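PDB 4O5P: DUF2235 domain-containing protein, which probably hydrolyses phospholipids as the toxic effector Tle1 of the type VI secretion system, with an alpha/beta-hydrolase catalytic domain and a putative membrane-targeting part. Local coordinates for residues L593-T598 with P725-G730; A620-Q625 with Y681-L686; G746-S751 with N771-T776; G609-I614 with S698-A703; V602-L607 with L713-L718. One frame throughout, in Å; residues are numbered along the deposited sequence.

Contact 1: L593-T598 with P725-G730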
# COMPACT_ATOMS: atom_id res chain seq x y z
N LEU A 593 12.81 32.65 -15.09
CA LEU A 593 12.16 32.27 -13.85
C LEU A 593 11.62 33.51 -13.15
O LEU A 593 12.16 34.61 -13.30
CB LEU A 593 13.13 31.57 -12.90
CG LEU A 593 13.73 30.22 -13.27
CD1 LEU A 593 14.67 29.76 -12.17
CD2 LEU A 593 12.67 29.17 -13.50
N ASP A 594 10.57 33.32 -12.37
CA ASP A 594 10.05 34.36 -11.52
C ASP A 594 10.28 33.90 -10.09
O ASP A 594 10.50 32.70 -9.86
CB ASP A 594 8.56 34.57 -11.77
CG ASP A 594 8.02 35.76 -11.03
OD1 ASP A 594 8.27 36.89 -11.49
OD2 ASP A 594 7.36 35.57 -9.98
N ASP A 595 10.26 34.82 -9.13
CA ASP A 595 10.44 34.46 -7.73
C ASP A 595 9.35 33.49 -7.30
O ASP A 595 9.57 32.59 -6.49
CB ASP A 595 10.39 35.71 -6.84
CG ASP A 595 11.57 36.64 -7.08
OD1 ASP A 595 12.72 36.18 -6.96
OD2 ASP A 595 11.33 37.83 -7.37
N GLY A 596 8.16 33.68 -7.87
CA GLY A 596 7.02 32.87 -7.50
C GLY A 596 6.58 31.98 -8.65
O GLY A 596 7.01 32.14 -9.79
N MSE A 597 5.74 31.01 -8.32
CA MSE A 597 5.16 30.13 -9.31
C MSE A 597 3.70 29.95 -8.91
O MSE A 597 3.35 30.12 -7.74
CB MSE A 597 5.89 28.79 -9.33
CG MSE A 597 5.87 28.07 -8.02
SE MSE A 597 6.72 26.31 -8.11
CE MSE A 597 6.94 26.19 -6.26
N THR A 598 2.85 29.63 -9.88
CA THR A 598 1.45 29.36 -9.62
C THR A 598 1.14 27.93 -10.04
O THR A 598 1.41 27.53 -11.17
CB THR A 598 0.52 30.34 -10.37
OG1 THR A 598 0.73 31.67 -9.88
CG2 THR A 598 -0.93 29.95 -10.18
N PRO A 725 11.14 27.22 -5.85
CA PRO A 725 12.35 26.75 -5.16
C PRO A 725 13.59 26.87 -6.03
O PRO A 725 14.67 26.98 -5.47
CB PRO A 725 12.04 25.27 -4.89
CG PRO A 725 11.06 24.89 -5.91
CD PRO A 725 10.22 26.12 -6.14
N ARG A 726 13.44 26.84 -7.36
CA ARG A 726 14.57 27.02 -8.26
C ARG A 726 15.29 28.33 -7.93
O ARG A 726 16.52 28.38 -7.90
CB ARG A 726 14.14 27.05 -9.72
CG ARG A 726 13.69 25.72 -10.32
CD ARG A 726 12.29 25.89 -10.90
NE ARG A 726 12.14 25.42 -12.26
CZ ARG A 726 11.20 25.87 -13.10
NH1 ARG A 726 10.36 26.82 -12.71
NH2 ARG A 726 11.12 25.38 -14.32
N MSE A 727 14.52 29.38 -7.63
CA MSE A 727 15.06 30.69 -7.30
C MSE A 727 15.62 30.79 -5.88
O MSE A 727 16.03 31.86 -5.43
CB MSE A 727 14.00 31.78 -7.55
CG MSE A 727 13.72 31.98 -9.03
SE MSE A 727 15.19 32.95 -9.92
CE MSE A 727 14.86 34.64 -9.06
N LEU A 728 15.68 29.66 -5.18
CA LEU A 728 16.29 29.61 -3.85
C LEU A 728 17.53 28.74 -3.86
O LEU A 728 18.14 28.51 -2.82
CB LEU A 728 15.30 29.03 -2.83
CG LEU A 728 13.89 29.61 -2.83
CD1 LEU A 728 12.96 28.79 -1.93
CD2 LEU A 728 13.92 31.06 -2.41
N LEU A 729 17.92 28.25 -5.03
CA LEU A 729 19.05 27.33 -5.10
C LEU A 729 20.35 28.07 -4.78
O LEU A 729 21.21 27.54 -4.06
CB LEU A 729 19.12 26.65 -6.46
CG LEU A 729 18.00 25.65 -6.72
CD1 LEU A 729 18.10 25.10 -8.13
CD2 LEU A 729 18.04 24.51 -5.70
N GLY A 730 20.47 29.30 -5.27
CA GLY A 730 21.66 30.10 -5.04
C GLY A 730 21.53 30.96 -3.81
O GLY A 730 22.12 30.65 -2.77

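Contact 2: A620-Q625 with Y681-L686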
# COMPACT_ATOMS: atom_id res chain seq x y z
N ALA A 620 13.88 23.28 -2.10
CA ALA A 620 15.14 23.79 -2.67
C ALA A 620 16.32 23.07 -2.03
O ALA A 620 17.23 22.59 -2.72
CB ALA A 620 15.26 25.32 -2.48
N GLU A 621 16.32 22.96 -0.71
CA GLU A 621 17.47 22.33 -0.07
C GLU A 621 17.55 20.84 -0.39
O GLU A 621 18.65 20.31 -0.56
CB GLU A 621 17.52 22.62 1.44
CG GLU A 621 18.14 21.50 2.30
CD GLU A 621 19.62 21.22 2.05
OE1 GLU A 621 20.25 21.85 1.18
OE2 GLU A 621 20.16 20.32 2.75
N GLU A 622 16.41 20.17 -0.52
CA GLU A 622 16.42 18.76 -0.87
C GLU A 622 17.04 18.60 -2.25
O GLU A 622 17.89 17.73 -2.46
CB GLU A 622 14.99 18.14 -0.84
CG GLU A 622 14.42 17.91 0.58
CD GLU A 622 13.14 17.07 0.60
OE1 GLU A 622 12.69 16.58 -0.46
OE2 GLU A 622 12.57 16.88 1.70
N TYR A 623 16.59 19.44 -3.19
CA TYR A 623 17.14 19.40 -4.55
C TYR A 623 18.65 19.52 -4.47
O TYR A 623 19.38 18.75 -5.10
CB TYR A 623 16.58 20.52 -5.43
CG TYR A 623 17.27 20.63 -6.78
CD1 TYR A 623 18.49 21.29 -6.91
CD2 TYR A 623 16.69 20.09 -7.92
CE1 TYR A 623 19.14 21.38 -8.12
CE2 TYR A 623 17.33 20.18 -9.16
CZ TYR A 623 18.56 20.83 -9.25
OH TYR A 623 19.23 20.95 -10.46
N SER A 624 19.13 20.51 -3.72
CA SER A 624 20.56 20.74 -3.67
C SER A 624 21.36 19.63 -3.00
O SER A 624 22.43 19.26 -3.47
CB SER A 624 20.87 22.11 -3.04
OG SER A 624 20.38 23.15 -3.88
N GLN A 625 20.86 19.09 -1.90
CA GLN A 625 21.56 17.99 -1.24
C GLN A 625 21.61 16.76 -2.17
O GLN A 625 22.65 16.10 -2.28
CB GLN A 625 20.88 17.65 0.09
CG GLN A 625 21.68 16.70 0.99
CD GLN A 625 21.06 16.61 2.37
OE1 GLN A 625 21.32 17.45 3.24
NE2 GLN A 625 20.21 15.61 2.57
N TYR A 681 12.43 12.94 -8.83
CA TYR A 681 13.82 12.48 -8.78
C TYR A 681 14.64 13.35 -7.85
O TYR A 681 15.65 12.91 -7.28
CB TYR A 681 14.45 12.53 -10.18
CG TYR A 681 14.06 11.41 -11.13
CD1 TYR A 681 14.01 10.10 -10.71
CD2 TYR A 681 13.75 11.69 -12.46
CE1 TYR A 681 13.67 9.07 -11.60
CE2 TYR A 681 13.41 10.68 -13.35
CZ TYR A 681 13.37 9.38 -12.91
OH TYR A 681 13.03 8.38 -13.80
N PHE A 682 14.24 14.60 -7.70
CA PHE A 682 15.01 15.52 -6.90
C PHE A 682 14.30 15.97 -5.64
O PHE A 682 14.57 17.05 -5.13
CB PHE A 682 15.51 16.68 -7.76
CG PHE A 682 16.67 16.30 -8.63
CD1 PHE A 682 16.46 15.78 -9.89
CD2 PHE A 682 17.98 16.41 -8.14
CE1 PHE A 682 17.54 15.40 -10.68
CE2 PHE A 682 19.06 16.03 -8.91
CZ PHE A 682 18.85 15.52 -10.20
N ARG A 683 13.44 15.10 -5.13
CA ARG A 683 12.87 15.25 -3.79
C ARG A 683 13.07 13.96 -3.01
O ARG A 683 13.08 12.86 -3.59
CB ARG A 683 11.37 15.52 -3.87
CG ARG A 683 11.01 16.90 -4.41
CD ARG A 683 9.50 17.01 -4.64
NE ARG A 683 9.24 18.09 -5.57
CZ ARG A 683 8.96 17.92 -6.86
NH1 ARG A 683 8.85 16.71 -7.37
NH2 ARG A 683 8.77 18.99 -7.62
N TYR A 684 13.22 14.07 -1.70
CA TYR A 684 13.23 12.85 -0.89
C TYR A 684 11.81 12.34 -0.76
O TYR A 684 10.84 13.12 -0.81
CB TYR A 684 13.87 13.09 0.48
CG TYR A 684 15.33 13.43 0.38
CD1 TYR A 684 16.24 12.55 -0.19
CD2 TYR A 684 15.81 14.63 0.87
CE1 TYR A 684 17.58 12.88 -0.27
CE2 TYR A 684 17.12 14.96 0.79
CZ TYR A 684 18.00 14.09 0.22
OH TYR A 684 19.32 14.47 0.17
N ARG A 685 11.68 11.03 -0.62
CA ARG A 685 10.37 10.41 -0.46
C ARG A 685 9.77 10.87 0.86
O ARG A 685 10.50 11.03 1.85
CB ARG A 685 10.53 8.89 -0.47
CG ARG A 685 9.24 8.11 -0.26
CD ARG A 685 9.53 6.61 -0.16
NE ARG A 685 8.30 5.85 -0.32
CZ ARG A 685 8.19 4.54 -0.11
NH1 ARG A 685 9.24 3.83 0.27
NH2 ARG A 685 7.01 3.97 -0.28
N LEU A 686 8.47 11.10 0.90
CA LEU A 686 7.85 11.47 2.17
C LEU A 686 7.68 10.22 3.02
O LEU A 686 7.26 9.17 2.51
CB LEU A 686 6.49 12.15 1.96
CG LEU A 686 5.59 12.33 3.19
CD1 LEU A 686 6.25 13.23 4.25
CD2 LEU A 686 4.27 12.93 2.74

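Contact 3: G746-S751 with N771-T776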
# COMPACT_ATOMS: atom_id res chain seq x y z
N GLY A 746 6.09 33.87 4.20
CA GLY A 746 4.66 33.62 4.24
C GLY A 746 4.22 32.28 3.65
O GLY A 746 4.87 31.73 2.74
N LEU A 747 3.11 31.76 4.17
CA LEU A 747 2.47 30.57 3.63
C LEU A 747 1.95 30.82 2.20
O LEU A 747 1.68 31.97 1.83
CB LEU A 747 1.31 30.15 4.53
CG LEU A 747 1.61 29.68 5.96
CD1 LEU A 747 0.35 29.79 6.81
CD2 LEU A 747 2.11 28.24 5.95
N PRO A 748 1.79 29.75 1.40
CA PRO A 748 1.30 29.90 0.02
C PRO A 748 -0.05 30.60 -0.05
O PRO A 748 -0.85 30.51 0.88
CB PRO A 748 1.16 28.46 -0.45
CG PRO A 748 2.18 27.71 0.34
CD PRO A 748 2.15 28.36 1.71
N GLU A 749 -0.29 31.28 -1.16
CA GLU A 749 -1.55 31.99 -1.34
C GLU A 749 -2.54 31.13 -2.10
O GLU A 749 -2.33 30.82 -3.28
CB GLU A 749 -1.29 33.32 -2.06
CG GLU A 749 -0.92 34.46 -1.12
CD GLU A 749 -2.13 35.00 -0.37
OE1 GLU A 749 -3.28 34.71 -0.79
OE2 GLU A 749 -1.94 35.72 0.63
N ILE A 750 -3.62 30.74 -1.44
CA ILE A 750 -4.58 29.81 -2.03
C ILE A 750 -5.89 30.49 -2.39
O ILE A 750 -6.47 31.26 -1.59
CB ILE A 750 -4.86 28.62 -1.10
CG1 ILE A 750 -3.53 28.03 -0.59
CG2 ILE A 750 -5.68 27.58 -1.83
CD1 ILE A 750 -3.66 27.04 0.57
N SER A 751 -6.37 30.22 -3.59
CA SER A 751 -7.67 30.68 -4.04
C SER A 751 -8.45 29.45 -4.46
O SER A 751 -7.87 28.48 -4.97
CB SER A 751 -7.53 31.67 -5.20
OG SER A 751 -7.11 31.00 -6.38
N ASN A 771 -2.16 29.10 11.74
CA ASN A 771 -1.57 28.10 12.63
C ASN A 771 -1.94 26.71 12.17
O ASN A 771 -1.11 25.79 12.20
CB ASN A 771 -1.99 28.31 14.08
CG ASN A 771 -1.60 27.13 14.96
OD1 ASN A 771 -2.46 26.37 15.42
ND2 ASN A 771 -0.30 26.95 15.16
N LEU A 772 -3.19 26.54 11.75
CA LEU A 772 -3.63 25.24 11.27
C LEU A 772 -2.84 24.81 10.03
O LEU A 772 -2.55 23.63 9.85
CB LEU A 772 -5.12 25.25 10.96
CG LEU A 772 -6.04 25.45 12.16
CD1 LEU A 772 -7.47 25.61 11.69
CD2 LEU A 772 -5.91 24.28 13.15
N ARG A 773 -2.47 25.80 9.21
CA ARG A 773 -1.76 25.57 7.95
C ARG A 773 -0.23 25.52 8.09
O ARG A 773 0.48 25.35 7.10
CB ARG A 773 -2.11 26.67 6.94
CG ARG A 773 -3.52 26.60 6.36
CD ARG A 773 -3.52 26.91 4.87
NE ARG A 773 -3.35 28.33 4.62
CZ ARG A 773 -2.48 28.84 3.76
NH1 ARG A 773 -1.68 28.06 3.04
NH2 ARG A 773 -2.41 30.15 3.61
N ALA A 774 0.26 25.70 9.31
CA ALA A 774 1.70 25.83 9.55
C ALA A 774 2.46 24.61 9.05
O ALA A 774 2.01 23.48 9.21
CB ALA A 774 1.98 26.04 11.04
N PHE A 775 3.61 24.86 8.44
CA PHE A 775 4.51 23.77 8.04
C PHE A 775 5.13 23.14 9.28
O PHE A 775 5.90 23.79 10.00
CB PHE A 775 5.61 24.30 7.12
CG PHE A 775 5.16 24.57 5.72
CD1 PHE A 775 4.88 23.52 4.84
CD2 PHE A 775 5.03 25.87 5.26
CE1 PHE A 775 4.47 23.78 3.55
CE2 PHE A 775 4.62 26.13 3.97
CZ PHE A 775 4.34 25.09 3.11
N THR A 776 4.82 21.87 9.55
CA THR A 776 5.42 21.17 10.68
C THR A 776 5.79 19.73 10.33
O THR A 776 5.32 19.19 9.33
CB THR A 776 4.48 21.09 11.89
OG1 THR A 776 3.61 19.96 11.75
CG2 THR A 776 3.67 22.36 12.04

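Contact 4: G609-I614 with S698-A703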
# COMPACT_ATOMS: atom_id res chain seq x y z
N GLY A 609 -9.49 11.48 1.77
CA GLY A 609 -8.11 11.52 2.21
C GLY A 609 -7.60 12.92 2.51
O GLY A 609 -8.26 13.91 2.23
N THR A 610 -6.40 12.98 3.09
CA THR A 610 -5.77 14.25 3.40
C THR A 610 -4.86 14.61 2.23
O THR A 610 -4.40 13.71 1.51
CB THR A 610 -4.94 14.10 4.68
OG1 THR A 610 -5.82 13.94 5.81
CG2 THR A 610 -4.02 15.32 4.90
N VAL A 611 -4.63 15.90 2.03
CA VAL A 611 -3.69 16.41 1.02
C VAL A 611 -2.85 17.53 1.65
O VAL A 611 -3.38 18.41 2.33
CB VAL A 611 -4.41 17.00 -0.21
CG1 VAL A 611 -3.39 17.59 -1.17
CG2 VAL A 611 -5.32 15.96 -0.91
N PHE A 612 -1.54 17.46 1.41
CA PHE A 612 -0.57 18.42 1.93
C PHE A 612 0.07 19.22 0.80
O PHE A 612 0.02 18.82 -0.36
CB PHE A 612 0.61 17.70 2.60
CG PHE A 612 0.23 16.85 3.76
CD1 PHE A 612 -0.08 17.43 4.99
CD2 PHE A 612 0.22 15.47 3.65
CE1 PHE A 612 -0.42 16.65 6.07
CE2 PHE A 612 -0.11 14.68 4.72
CZ PHE A 612 -0.42 15.27 5.94
N LEU A 613 0.72 20.32 1.19
CA LEU A 613 1.69 21.04 0.36
C LEU A 613 3.06 20.95 1.04
O LEU A 613 3.14 20.95 2.27
CB LEU A 613 1.31 22.52 0.25
CG LEU A 613 0.23 22.91 -0.74
CD1 LEU A 613 0.02 24.42 -0.74
CD2 LEU A 613 0.62 22.42 -2.11
N ILE A 614 4.14 20.88 0.26
CA ILE A 614 5.48 20.87 0.84
C ILE A 614 6.08 22.29 0.85
O ILE A 614 5.57 23.20 0.18
CB ILE A 614 6.43 19.92 0.10
CG1 ILE A 614 6.62 20.39 -1.35
CG2 ILE A 614 5.90 18.47 0.14
CD1 ILE A 614 7.49 19.47 -2.16
N SER A 698 2.23 21.13 5.15
CA SER A 698 1.14 22.04 5.47
C SER A 698 -0.14 21.36 5.04
O SER A 698 -0.21 20.86 3.92
CB SER A 698 1.31 23.35 4.69
OG SER A 698 0.15 24.16 4.78
N VAL A 699 -1.14 21.32 5.91
CA VAL A 699 -2.38 20.64 5.54
C VAL A 699 -3.15 21.50 4.56
O VAL A 699 -3.47 22.65 4.85
CB VAL A 699 -3.28 20.32 6.75
CG1 VAL A 699 -4.55 19.65 6.28
CG2 VAL A 699 -2.54 19.44 7.75
N LEU A 700 -3.44 20.95 3.38
CA LEU A 700 -4.18 21.69 2.37
C LEU A 700 -5.65 21.31 2.48
O LEU A 700 -6.54 22.15 2.34
CB LEU A 700 -3.66 21.33 0.97
CG LEU A 700 -4.13 22.13 -0.23
CD1 LEU A 700 -3.78 23.61 -0.06
CD2 LEU A 700 -3.49 21.55 -1.49
N ALA A 701 -5.88 20.02 2.73
CA ALA A 701 -7.24 19.51 2.84
C ALA A 701 -7.27 18.27 3.74
O ALA A 701 -6.40 17.41 3.66
CB ALA A 701 -7.80 19.19 1.47
N THR A 702 -8.29 18.18 4.58
CA THR A 702 -8.43 17.04 5.47
C THR A 702 -9.84 17.04 6.03
O THR A 702 -10.51 18.09 6.02
CB THR A 702 -7.42 17.08 6.62
OG1 THR A 702 -7.43 15.83 7.32
CG2 THR A 702 -7.75 18.19 7.59
N ALA A 703 -10.29 15.88 6.49
CA ALA A 703 -11.62 15.71 7.08
C ALA A 703 -12.71 16.23 6.13
O ALA A 703 -13.75 16.71 6.57
CB ALA A 703 -11.70 16.42 8.41

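Contact 5: V602-L607 with L713-L718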
# COMPACT_ATOMS: atom_id res chain seq x y z
N VAL A 602 -7.44 20.22 -8.94
CA VAL A 602 -8.76 19.98 -8.38
C VAL A 602 -8.61 18.92 -7.32
O VAL A 602 -8.05 17.86 -7.58
CB VAL A 602 -9.76 19.50 -9.47
CG1 VAL A 602 -11.12 19.24 -8.86
CG2 VAL A 602 -9.89 20.54 -10.58
N ILE A 603 -9.10 19.21 -6.11
CA ILE A 603 -9.10 18.21 -5.04
C ILE A 603 -10.48 17.58 -4.91
O ILE A 603 -11.49 18.28 -4.74
CB ILE A 603 -8.66 18.78 -3.68
CG1 ILE A 603 -7.19 19.22 -3.74
CG2 ILE A 603 -8.84 17.74 -2.58
CD1 ILE A 603 -6.75 20.08 -2.57
N ASP A 604 -10.52 16.25 -5.02
CA ASP A 604 -11.79 15.52 -4.95
C ASP A 604 -11.98 15.00 -3.54
O ASP A 604 -11.42 13.97 -3.16
CB ASP A 604 -11.80 14.38 -5.97
CG ASP A 604 -13.05 13.53 -5.88
OD1 ASP A 604 -14.03 13.94 -5.21
OD2 ASP A 604 -13.06 12.44 -6.49
N LEU A 605 -12.77 15.73 -2.75
CA LEU A 605 -12.93 15.42 -1.34
C LEU A 605 -13.76 14.16 -1.09
O LEU A 605 -13.93 13.75 0.06
CB LEU A 605 -13.49 16.63 -0.60
CG LEU A 605 -12.42 17.73 -0.73
CD1 LEU A 605 -12.93 18.99 -1.42
CD2 LEU A 605 -11.75 18.03 0.61
N LEU A 606 -14.26 13.54 -2.16
CA LEU A 606 -14.99 12.28 -2.06
C LEU A 606 -14.03 11.09 -1.93
O LEU A 606 -14.43 10.00 -1.48
CB LEU A 606 -15.91 12.09 -3.28
CG LEU A 606 -17.11 13.04 -3.42
CD1 LEU A 606 -18.01 12.62 -4.58
CD2 LEU A 606 -17.91 13.15 -2.13
N LEU A 607 -12.77 11.30 -2.32
CA LEU A 607 -11.74 10.25 -2.20
C LEU A 607 -11.42 9.90 -0.75
O LEU A 607 -10.77 8.88 -0.48
CB LEU A 607 -10.45 10.64 -2.95
CG LEU A 607 -10.49 10.67 -4.48
CD1 LEU A 607 -9.13 11.04 -5.05
CD2 LEU A 607 -10.96 9.32 -5.03
N LEU A 713 -17.81 21.23 -0.17
CA LEU A 713 -18.07 20.90 -1.57
C LEU A 713 -17.40 19.58 -1.92
O LEU A 713 -16.31 19.27 -1.41
CB LEU A 713 -17.56 22.02 -2.49
CG LEU A 713 -18.35 22.31 -3.78
CD1 LEU A 713 -19.72 22.83 -3.44
CD2 LEU A 713 -17.63 23.30 -4.69
N ALA A 714 -18.03 18.80 -2.80
CA ALA A 714 -17.51 17.47 -3.15
C ALA A 714 -16.15 17.58 -3.84
O ALA A 714 -15.28 16.74 -3.62
CB ALA A 714 -18.51 16.70 -4.03
N SER A 715 -15.99 18.62 -4.66
CA SER A 715 -14.76 18.86 -5.41
C SER A 715 -14.42 20.34 -5.39
O SER A 715 -15.30 21.18 -5.59
CB SER A 715 -14.90 18.42 -6.87
OG SER A 715 -14.31 17.15 -7.09
N VAL A 716 -13.15 20.65 -5.17
CA VAL A 716 -12.71 22.03 -5.05
C VAL A 716 -11.50 22.34 -5.94
O VAL A 716 -10.43 21.74 -5.79
CB VAL A 716 -12.35 22.37 -3.59
CG1 VAL A 716 -11.69 23.75 -3.51
CG2 VAL A 716 -13.58 22.33 -2.71
N GLY A 717 -11.67 23.29 -6.85
CA GLY A 717 -10.55 23.80 -7.63
C GLY A 717 -9.67 24.73 -6.81
O GLY A 717 -10.16 25.54 -6.02
N LEU A 718 -8.36 24.61 -7.00
CA LEU A 718 -7.40 25.42 -6.28
C LEU A 718 -6.39 26.03 -7.23
O LEU A 718 -5.91 25.37 -8.16
CB LEU A 718 -6.62 24.60 -5.24
CG LEU A 718 -7.34 24.22 -3.95
CD1 LEU A 718 -6.34 23.70 -2.90
CD2 LEU A 718 -8.09 25.42 -3.42
O HOH W 1 -16.08 15.05 -6.33

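Contact 1: L593-T598 with P725-G730
Leu593 lays its CD2 methyl over one face of the Arg726 guanidinium, offset toward the rim, with CD2 3.4 Å from NH1. The two side chains cross at about a right angle. The other leucine methyl, CD1, lies against CB of Arg726. NH1 of Arg726 forms a salt bridge with Asp724, just before the segment. Arg726 also packs on Trp590 and Pro677. Leu593 also meets selenomethionine Met727 through CB and CD1, and the two side chains run past each other in opposite directions. SE of Met727 is 3.9 Å from CB of Leu593. The Met727 chain bends again at chi3 (-69°), and its CE ends 3.4 Å from OD1 of Asp595. Further along, CE of selenomethionine Met597 sits close to CD of Pro725. The loop before strand 596-604 is shaped by an Asx turn, in which OD2 of Asp594 accepts from N of Gly596 at 2.9 Å. Backbone bonds join Asp595 to Asp724 and Met597 to Arg722 beside the contact. The two segments thus meet through apolar groups and the face of an arginine whose charge is already paired with Asp724, so their side chains need no polar partner across the contact.

Contact 2: A620-Q625 with Y681-L686
Glu622 reaches from helix 616-637 to the extended loop 681-686 and meets Tyr684 along its whole length. Its CB lies 4.0 Å from CD2 of the Tyr684 ring. CG comes closer to the same ring atom, at 3.6 Å, and CD keeps that spacing. The chain is extended beyond CG (chi2 -169°), which carries CD outward from the helix. At the tip, OE1 accepts from the backbone N of Tyr684 at 2.8 Å, with an N-H...O angle of 155°. The donor stands above the carboxylate plane, 50° out of it. OE1 also lies near CA and CB of Arg683, and it forms a salt bridge with Lys695. That lysine donates to the carbonyl oxygen of Tyr684 as well, which ties acid and loop together. One turn further on, CG of Gln625 is 3.3 Å from OH of Tyr684.

Next to Glu622, Tyr623 and Phe682 form a separate, oblique aromatic pair. CE2 of Tyr623 lies over one face of the Phe682 ring, and its CD2 is 3.6 Å from CB of Phe682. The phenylalanine carbonyl oxygen receives a CA-H...O contact from CA of Tyr623 at 3.5 Å. OH of Tyr623 is bonded to the carbonyl oxygen of Asp585 in helix 571-587. Arg683 starts away from residues 620-625, but its guanidinium pairs with Asp680 and with Glu619, one turn earlier on the helix.

The loop passes the helix at Tyr623 and Glu622 and then leads away across it. Its next residue, Arg685, is salt-bridged to Asp281, which probably belongs to a Ser-His-Asp triad of the alpha/beta-hydrolase kind.

Contact 3: G746-S751 with N771-T776
Arg773 gives its guanidinium to the carbonyl oxygen of Pro748. NH2 donates at 3.2 Å with an N-H...O angle of 148°, and it approaches nearly along the C=O axis. The oxygen is tilted 16° from the guanidinium plane. NH1 adds a weak bond to the same oxygen at 3.4 Å, so one acceptor faces the forked end of the arginine. The Arg773 chain is bent at chi2 and chi3 (-76°), which brings NE round toward strand 749-753.

Aliphatic groups cover both faces of the guanidinium. CD1 of Leu747 stands over the centre of one face, 4.2 Å above the plane. CD1 of Ile750 lies over the opposite face, 3.3 Å from NH1.

Further out, CD2 of Leu747 touches the carbonyl oxygen of Arg773 and CD2 of Phe775, the latter at 3.8 Å. Pro748 and Phe775 meet tip to tip, with CD of the proline 4.0 Å from CE2 of the ring. The carbonyl oxygen of Arg773 is also bonded to OG of Ser698, and Phe775 packs on Ser698 from strand 697-702.

The chain after helix 767-772 is thereby joined to the loop leading into strand 749-753 and to Ile750 on it. The main-chain oxygen positions the guanidinium, and hydrocarbon on both faces probably helps keep it there.

Contact 4: G609-I614 with S698-A703
Val611 and the pair Leu700 and Ala701 form a classic beta bulge in an antiparallel sheet, where strand 609-614 lies between 294-299 and 697-702. The backbone bonds come first. The carbonyl oxygen of Val611 accepts twice, from N of Leu700 at 2.7 Å and from N of Ala701 at 3.0 Å. N of Val611 donates back to the carbonyl oxygen of Ala701. Past the bulge, Leu613 and Ser698 form a hydrogen-bonded pair through both N and O. Phe612 and Val699 are a non-hydrogen-bonded pair whose side chains diverge. Two CA-H...O contacts add to the ladder, from CA of Thr610 to O of Ala701 and from CA of Phe612 to O of Ser698.

Apolar contacts follow. CG of Leu700 is anti to the backbone N (chi1 -170°). The Val611 and Leu700 side chains lie side by side, pointing the same way, with CD2 of Leu700 4.0 Å from CG1 of Val611. CD1 of Leu700 meets CD1 of Leu613 at 3.9 Å. The chain turns a corner at Leu700, which also packs on Leu718 of the second sheet. CE1 of Phe612 touches CG2 of Val699, and CG2 of Thr610 lies over one face of the Phe612 ring.

Polar side chains come last: OG1 of Thr610 and OG1 of Thr702 are 2.9 Å apart.

Contact 5: V602-L607 with L713-L718
Ile603 and Val716 form a hydrogen-bonded pair, N to O both ways at 2.9 Å, between antiparallel strands whose axes run at 158° and come within 4.6 Å, with Val602-Gly717 and Asp604-Ser715 as flanking non-hydrogen-bonded pairs.

On the face of Ile603 and Val716 the side chains are apolar. CD1 of Ile603 meets CD1 of Leu718 at 3.7 Å. CD1 of Leu605 touches CG2 of Val716 at 3.6 Å and also lies against the carbonyl oxygen of Leu713. This face packs on Leu700 and Val706. Strand 715-723 is the middle strand of a three-stranded antiparallel sheet, and Val716 and Leu718 also touch Ala752 of its third strand.

The face of Val602, Asp604 and Ser715 is mixed; its polar part holds a water. CG of Asp604 is anti to the backbone N (chi1 176°). The water donates to OD1 of Asp604 at 2.6 Å and is hydrogen-bonded to OG of Ser715, so it bridges the two strands. The same OD1 accepts from N of Leu606, met from above the carboxylate plane, in an Asx turn at Asp604. N of Leu605 reaches the carbonyl oxygen of Ala714 at 2.8 Å, with a more bent angle of 130°. CG of Leu606 then rests on CB of Ala714 at 4.0 Å.

Overall arrangement
Contact 4 is buried, contacts 2 and 5 are partly buried, and contacts 1 and 3 lie at the surface. Contacts 1 and 5 sit at the two ends of strand 596-604, and contact 5 shares its three-stranded sheet with contact 3. Contact 4 belongs to the other antiparallel sheet. The sheets meet where Leu700 packs on Ile603 and Leu718. Contacts 4 and 5 are held by backbone ladders. Contact 3 uses an arginine on a carbonyl, contact 2 a carboxylate on an N-H, and contact 1 mainly apolar contacts. Contact 3 touches contact 4 through Phe775 and Ser698, while Leu729 links contact 1 to contact 2.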